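Local coordinates for 4-hydroxybutyrate coenzyme A transferase (Shewanella oneidensis, PDB 2OAS) that transfers coenzyme A between acyl-CoA thioesters and carboxylates, 4-hydroxybutyrate among them, at the interface of chains A and B. Sequence-based numbering; all coordinates share one arbitrary frame. Chains: chain A/B, 4-hydroxybutyrate coenzyme A transferase.

Contact 1: the interface of chains A and B. Residues chain A 96, 98-99, 333-334; chain B 337, 341.
B:Arg337 reaches out of helix 332-341 of its own chain and sets its guanidinium between two carboxylates of the partner, A:Asp334 and A:Glu99, in the two-chain assembly of this acetyl-CoA hydrolase/transferase family enzyme, which may be the working dimer. The chain leaves the helix with CG anti to the backbone N (chi1 -174°) and bends at chi2, which turns the head toward chain A. A:Asp334 is gripped end-on: NH1 of B:Arg337 bonds OD2 of A:Asp334 at 2.9 Å, and NH2 bonds the other carboxylate oxygen, OD1, at 3.0 Å. Both approaches are on the syn side, and the two flat groups are nearly coplanar, 14° apart. Beside it, the hydroxyl OG of A:Ser98, itself at the guanidinium edge, donates to OD1 of A:Asp334 at 2.9 Å and probably steadies the carboxylate's rotation. A:Glu99 meets the guanidinium at another edge. NE of B:Arg337 donates to OE2 of A:Glu99 at 3.0 Å and fairly straight (162° at H), but it comes from above the carboxylate plane, the two planes standing steeply to each other. The guanidinium is thus held at two edges, which should fix its turn about the last bonds of the side chain. A:Phe96 covers one of its faces, with CD2 of the ring over the centre and 3.8 Å from CZ of B:Arg337. On the flank, the methyl CE of selenomethionine A:Met333 lies near NH1, and CD2 of B:Leu341 rests against OE2 of A:Glu99.

Contact 2: the interface of chains A and B. Residues chain A 92, 94, 319-320, 325, 370; chain B 377, 397.
The backbone carbonyl O of A:Tyr92, in the short strand 91-92, faces the amide N of B:Leu397 at the start of helix 397-405, 3.2 Å away in a weak hydrogen bond. Beside this link B:Leu397 pushes its branched end into an apolar corner of chain A. Its CD1 lies in plane at the edge of the A:Tyr92 ring, 3.9 Å from CD1 of the tyrosine, and also meets CD1 of A:Ile325 tip to tip. The other methyl of B:Leu397, CD2, touches CD of A:Pro94 at 3.8 Å. The ring itself is clamped within chain A, CG2 of A:Ile325 over one face and N of A:Pro94 over the other. B:Arg377, extended from CG to NE, passes A:Pro94 at about a right angle, its CB 3.8 Å from the proline CB. NH1 of B:Arg377 forms a salt bridge with OD2 of A:Asp319 at 3.0 Å, but the N-H points away from the oxygen and the planes stand 63° apart, so the pairing is one of charge. The phenol OH of A:Tyr92 donates to the anti lone pair of OD2 of A:Asp319 at 2.8 Å, while OG of A:Ser320 reaches OD1 from above the carboxylate plane and helps position it. An alanine in place of A:Asp319 would probably leave the B:Arg377 guanidinium without this counter-charge and the A:Tyr92 hydroxyl without its acceptor. Strand 91-92, the loop at A:Pro94 and segment 319-325 here face the B:Arg377 loop and the beginning of helix 397-405.

Contact 3: the interface of chains A and B. Residues chain A 71, 73, 91-93; chain B 396-399.
With CG of B:Arg398 wedged between its backbone N and carbonyl carbon (chi1 67°) and the chain extended beyond, the guanidinium is carried across to A:Asp91 and A:Arg71. The aspartate lies to one face of it: OD1 of A:Asp91 is 3.5 Å from NE of B:Arg398 in a long salt bridge. Next to it the guanidinium of A:Arg71 stacks on that of B:Arg398, offset toward the rim and only 8° from parallel. The same OD1 of A:Asp91 also pairs with NH1 of A:Arg71 at 2.7 Å, so one carboxylate serves both arginines and would probably ease the stacking of their like charges. Further along, A:Arg73 crosses B:Glu399 at about a right angle. NH2 of A:Arg73 donates to OE2 of B:Glu399 at 3.1 Å (165° at H), with the oxygen in the guanidinium plane but approached from above the carboxylate plane. From that same carboxylate face the backbone N of B:Ser396 bonds OE2 of B:Glu399 at 3.0 Å; the glutamate thereby closes back on the residue before its helix, as in an N-terminal capping box, while it pairs across the interface. CG2 of A:Val93 covers the centre of one face of the A:Arg73 guanidinium and also packs against CA of B:Ser396, at 3.7 Å. On chain A the site is built from strands 70-74 and 91-92 with the residue that follows; on chain B, the N-terminal turn of helix 397-405 and the residue before it press against them.

Contact 1: the interface of chains A and B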
# COMPACT_ATOMS: atom_id res chain seq x y z
N PHE A 96 1.10 7.35 -6.58
CA PHE A 96 0.07 6.43 -7.09
C PHE A 96 -0.67 7.17 -8.18
O PHE A 96 -0.89 8.37 -8.08
CB PHE A 96 -0.92 6.01 -6.00
CG PHE A 96 -0.28 5.34 -4.83
CD1 PHE A 96 0.49 4.20 -5.01
CD2 PHE A 96 -0.34 5.92 -3.57
CE1 PHE A 96 1.19 3.64 -3.95
CE2 PHE A 96 0.36 5.37 -2.51
CZ PHE A 96 1.14 4.23 -2.70
N SER A 98 -3.79 7.00 -9.01
CA SER A 98 -5.05 7.52 -8.48
C SER A 98 -4.86 8.78 -7.63
O SER A 98 -5.81 9.51 -7.39
CB SER A 98 -5.76 6.45 -7.67
OG SER A 98 -4.90 5.95 -6.65
N GLU A 99 -3.63 9.02 -7.18
CA GLU A 99 -3.36 10.20 -6.35
C GLU A 99 -3.04 11.43 -7.19
O GLU A 99 -3.05 12.55 -6.68
CB GLU A 99 -2.17 9.96 -5.41
CG GLU A 99 -2.29 8.80 -4.43
CD GLU A 99 -3.34 9.03 -3.36
OE1 GLU A 99 -3.32 10.10 -2.71
OE2 GLU A 99 -4.18 8.12 -3.15
N MSE A 333 -0.44 -1.67 -7.29
CA MSE A 333 -0.61 -1.91 -5.86
C MSE A 333 -2.07 -1.80 -5.45
O MSE A 333 -2.61 -2.67 -4.78
CB MSE A 333 0.24 -0.93 -5.07
CG MSE A 333 0.37 -1.31 -3.62
SE MSE A 333 1.02 0.17 -2.58
CE MSE A 333 -0.67 1.06 -2.32
N ASP A 334 -2.70 -0.70 -5.86
CA ASP A 334 -4.10 -0.47 -5.55
C ASP A 334 -4.95 -1.63 -6.05
O ASP A 334 -5.88 -2.06 -5.37
CB ASP A 334 -4.56 0.84 -6.19
CG ASP A 334 -4.10 2.06 -5.42
OD1 ASP A 334 -4.24 3.18 -5.96
OD2 ASP A 334 -3.60 1.93 -4.29
N ARG B 337 -2.35 5.97 4.22
CA ARG B 337 -3.09 6.12 2.97
C ARG B 337 -4.45 6.75 3.27
O ARG B 337 -4.83 7.71 2.61
CB ARG B 337 -3.31 4.76 2.29
CG ARG B 337 -3.97 4.87 0.89
CD ARG B 337 -3.11 5.70 -0.07
NE ARG B 337 -3.57 5.74 -1.45
CZ ARG B 337 -3.68 4.68 -2.25
NH1 ARG B 337 -3.38 3.47 -1.80
NH2 ARG B 337 -4.05 4.83 -3.51
N LEU B 341 -6.30 10.17 1.80
CA LEU B 341 -7.62 10.16 1.18
C LEU B 341 -8.60 11.04 1.96
O LEU B 341 -9.55 11.55 1.38
CB LEU B 341 -8.15 8.72 1.13
CG LEU B 341 -7.34 7.77 0.24
CD1 LEU B 341 -7.74 6.33 0.49
CD2 LEU B 341 -7.57 8.17 -1.21

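Contact 2: the interface of chains A and B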
# COMPACT_ATOMS: atom_id res chain seq x y z
N TYR A 92 11.85 12.52 -11.57
CA TYR A 92 10.87 11.46 -11.37
C TYR A 92 10.19 11.66 -10.03
O TYR A 92 10.85 11.70 -8.98
CB TYR A 92 11.53 10.09 -11.38
CG TYR A 92 10.65 8.97 -10.88
CD1 TYR A 92 11.00 8.23 -9.75
CD2 TYR A 92 9.48 8.62 -11.55
CE1 TYR A 92 10.21 7.16 -9.32
CE2 TYR A 92 8.68 7.57 -11.12
CZ TYR A 92 9.06 6.84 -10.01
OH TYR A 92 8.31 5.75 -9.62
N PRO A 94 7.64 9.93 -7.60
CA PRO A 94 6.86 8.73 -7.30
C PRO A 94 5.48 9.07 -6.72
O PRO A 94 5.38 9.83 -5.76
CB PRO A 94 7.77 7.98 -6.33
CG PRO A 94 8.47 9.08 -5.59
CD PRO A 94 8.79 10.07 -6.68
N ASP A 319 9.15 -0.35 -10.79
CA ASP A 319 9.28 0.99 -11.36
C ASP A 319 10.74 1.34 -11.71
O ASP A 319 11.01 2.38 -12.30
CB ASP A 319 8.71 2.04 -10.39
CG ASP A 319 9.62 2.30 -9.20
OD1 ASP A 319 10.22 1.34 -8.67
OD2 ASP A 319 9.72 3.48 -8.78
N SER A 320 11.68 0.45 -11.38
CA SER A 320 13.07 0.76 -11.65
C SER A 320 14.01 -0.44 -11.54
O SER A 320 13.59 -1.53 -11.14
CB SER A 320 13.53 1.83 -10.67
OG SER A 320 13.20 1.43 -9.35
N ILE A 325 15.50 4.86 -12.63
CA ILE A 325 14.06 4.77 -12.84
C ILE A 325 13.72 4.28 -14.23
O ILE A 325 14.20 4.83 -15.22
CB ILE A 325 13.39 6.14 -12.64
CG1 ILE A 325 13.86 6.75 -11.31
CG2 ILE A 325 11.88 5.98 -12.68
CD1 ILE A 325 13.61 5.88 -10.10
N GLY A 370 18.74 0.32 -3.46
CA GLY A 370 17.93 1.44 -3.90
C GLY A 370 16.75 1.09 -4.78
O GLY A 370 16.06 1.98 -5.27
N ARG B 377 7.43 4.86 -1.17
CA ARG B 377 7.66 6.24 -1.59
C ARG B 377 6.35 6.99 -1.80
O ARG B 377 6.12 8.03 -1.21
CB ARG B 377 8.36 6.29 -2.93
CG ARG B 377 9.74 5.75 -2.98
CD ARG B 377 10.15 5.60 -4.44
NE ARG B 377 11.59 5.40 -4.53
CZ ARG B 377 12.21 4.89 -5.57
NH1 ARG B 377 11.54 4.51 -6.65
NH2 ARG B 377 13.53 4.76 -5.52
N LEU B 397 12.62 13.07 -6.74
CA LEU B 397 13.65 12.37 -5.97
C LEU B 397 14.71 13.32 -5.46
O LEU B 397 15.16 13.17 -4.33
CB LEU B 397 14.31 11.26 -6.79
CG LEU B 397 13.42 10.12 -7.28
CD1 LEU B 397 14.29 9.00 -7.83
CD2 LEU B 397 12.54 9.59 -6.15

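Contact 3: the interface of chains A and B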
# COMPACT_ATOMS: atom_id res chain seq x y z
N ARG A 71 12.15 21.06 -19.03
CA ARG A 71 12.59 19.92 -18.25
C ARG A 71 11.37 19.04 -18.01
O ARG A 71 10.29 19.56 -17.76
CB ARG A 71 13.19 20.38 -16.91
CG ARG A 71 13.44 19.26 -15.88
CD ARG A 71 14.20 19.74 -14.63
NE ARG A 71 15.64 19.53 -14.76
CZ ARG A 71 16.32 18.53 -14.20
NH1 ARG A 71 15.70 17.64 -13.44
NH2 ARG A 71 17.62 18.41 -14.42
N ARG A 73 9.04 16.40 -15.93
CA ARG A 73 8.73 16.01 -14.54
C ARG A 73 7.80 14.81 -14.68
O ARG A 73 6.61 14.96 -14.92
CB ARG A 73 8.02 17.14 -13.80
CG ARG A 73 7.96 16.96 -12.28
CD ARG A 73 7.47 18.24 -11.61
NE ARG A 73 7.29 18.13 -10.17
CZ ARG A 73 8.27 18.16 -9.27
NH1 ARG A 73 9.53 18.31 -9.66
NH2 ARG A 73 7.99 18.08 -7.98
N ASP A 91 13.18 14.81 -13.94
CA ASP A 91 12.79 14.50 -12.58
C ASP A 91 11.71 13.45 -12.52
O ASP A 91 10.78 13.46 -13.31
CB ASP A 91 12.29 15.76 -11.89
CG ASP A 91 13.37 16.79 -11.75
OD1 ASP A 91 14.48 16.38 -11.35
OD2 ASP A 91 13.12 17.99 -12.01
N TYR A 92 11.85 12.52 -11.57
CA TYR A 92 10.87 11.46 -11.37
C TYR A 92 10.19 11.66 -10.03
O TYR A 92 10.85 11.70 -8.98
CB TYR A 92 11.53 10.09 -11.38
CG TYR A 92 10.65 8.97 -10.88
CD1 TYR A 92 11.00 8.23 -9.75
CD2 TYR A 92 9.48 8.62 -11.55
CE1 TYR A 92 10.21 7.16 -9.32
CE2 TYR A 92 8.68 7.57 -11.12
CZ TYR A 92 9.06 6.84 -10.01
OH TYR A 92 8.31 5.75 -9.62
N VAL A 93 8.86 11.78 -10.07
CA VAL A 93 8.06 11.97 -8.87
C VAL A 93 7.23 10.74 -8.58
O VAL A 93 6.22 10.50 -9.22
CB VAL A 93 7.12 13.19 -9.01
CG1 VAL A 93 6.29 13.38 -7.74
CG2 VAL A 93 7.95 14.44 -9.29
N SER B 396 9.93 15.54 -6.16
CA SER B 396 10.77 14.65 -6.97
C SER B 396 11.84 13.94 -6.12
O SER B 396 11.95 14.17 -4.92
CB SER B 396 11.46 15.44 -8.07
OG SER B 396 12.01 16.63 -7.53
N LEU B 397 12.62 13.07 -6.74
CA LEU B 397 13.65 12.37 -5.97
C LEU B 397 14.71 13.32 -5.46
O LEU B 397 15.16 13.17 -4.33
CB LEU B 397 14.31 11.26 -6.79
CG LEU B 397 13.42 10.12 -7.28
CD1 LEU B 397 14.29 9.00 -7.83
CD2 LEU B 397 12.54 9.59 -6.15
N ARG B 398 15.12 14.29 -6.25
CA ARG B 398 16.14 15.20 -5.75
C ARG B 398 15.55 16.11 -4.67
O ARG B 398 16.25 16.49 -3.73
CB ARG B 398 16.75 16.03 -6.87
CG ARG B 398 15.80 17.00 -7.52
CD ARG B 398 16.53 17.87 -8.53
NE ARG B 398 15.64 18.83 -9.18
CZ ARG B 398 16.02 19.69 -10.11
NH1 ARG B 398 17.30 19.71 -10.49
NH2 ARG B 398 15.14 20.54 -10.64
N GLU B 399 14.28 16.46 -4.79
CA GLU B 399 13.63 17.31 -3.80
C GLU B 399 13.50 16.57 -2.46
O GLU B 399 13.75 17.15 -1.40
CB GLU B 399 12.26 17.76 -4.29
CG GLU B 399 12.34 18.72 -5.48
CD GLU B 399 10.98 19.15 -6.02
OE1 GLU B 399 10.95 20.11 -6.82
OE2 GLU B 399 9.95 18.54 -5.66

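Contact 2 and contact 3 are neighbours, their C-alpha centres about 9 Å apart, and they share A:Tyr92 and B:Leu397, so the start of helix 397-405 of chain B serves both. The C-alpha centre of contact 1 lies about 16 Å from that of contact 2 and about 19 Å from that of contact 3, where helix 332-341 of each chain takes part in contact 1. The chain A segment from 91 to 99 runs through all three and links them along chain A. Because the interface is two-fold symmetric, each contact recurs with the chains exchanged, and the salt bridges of the three contacts probably fix how the two copies register.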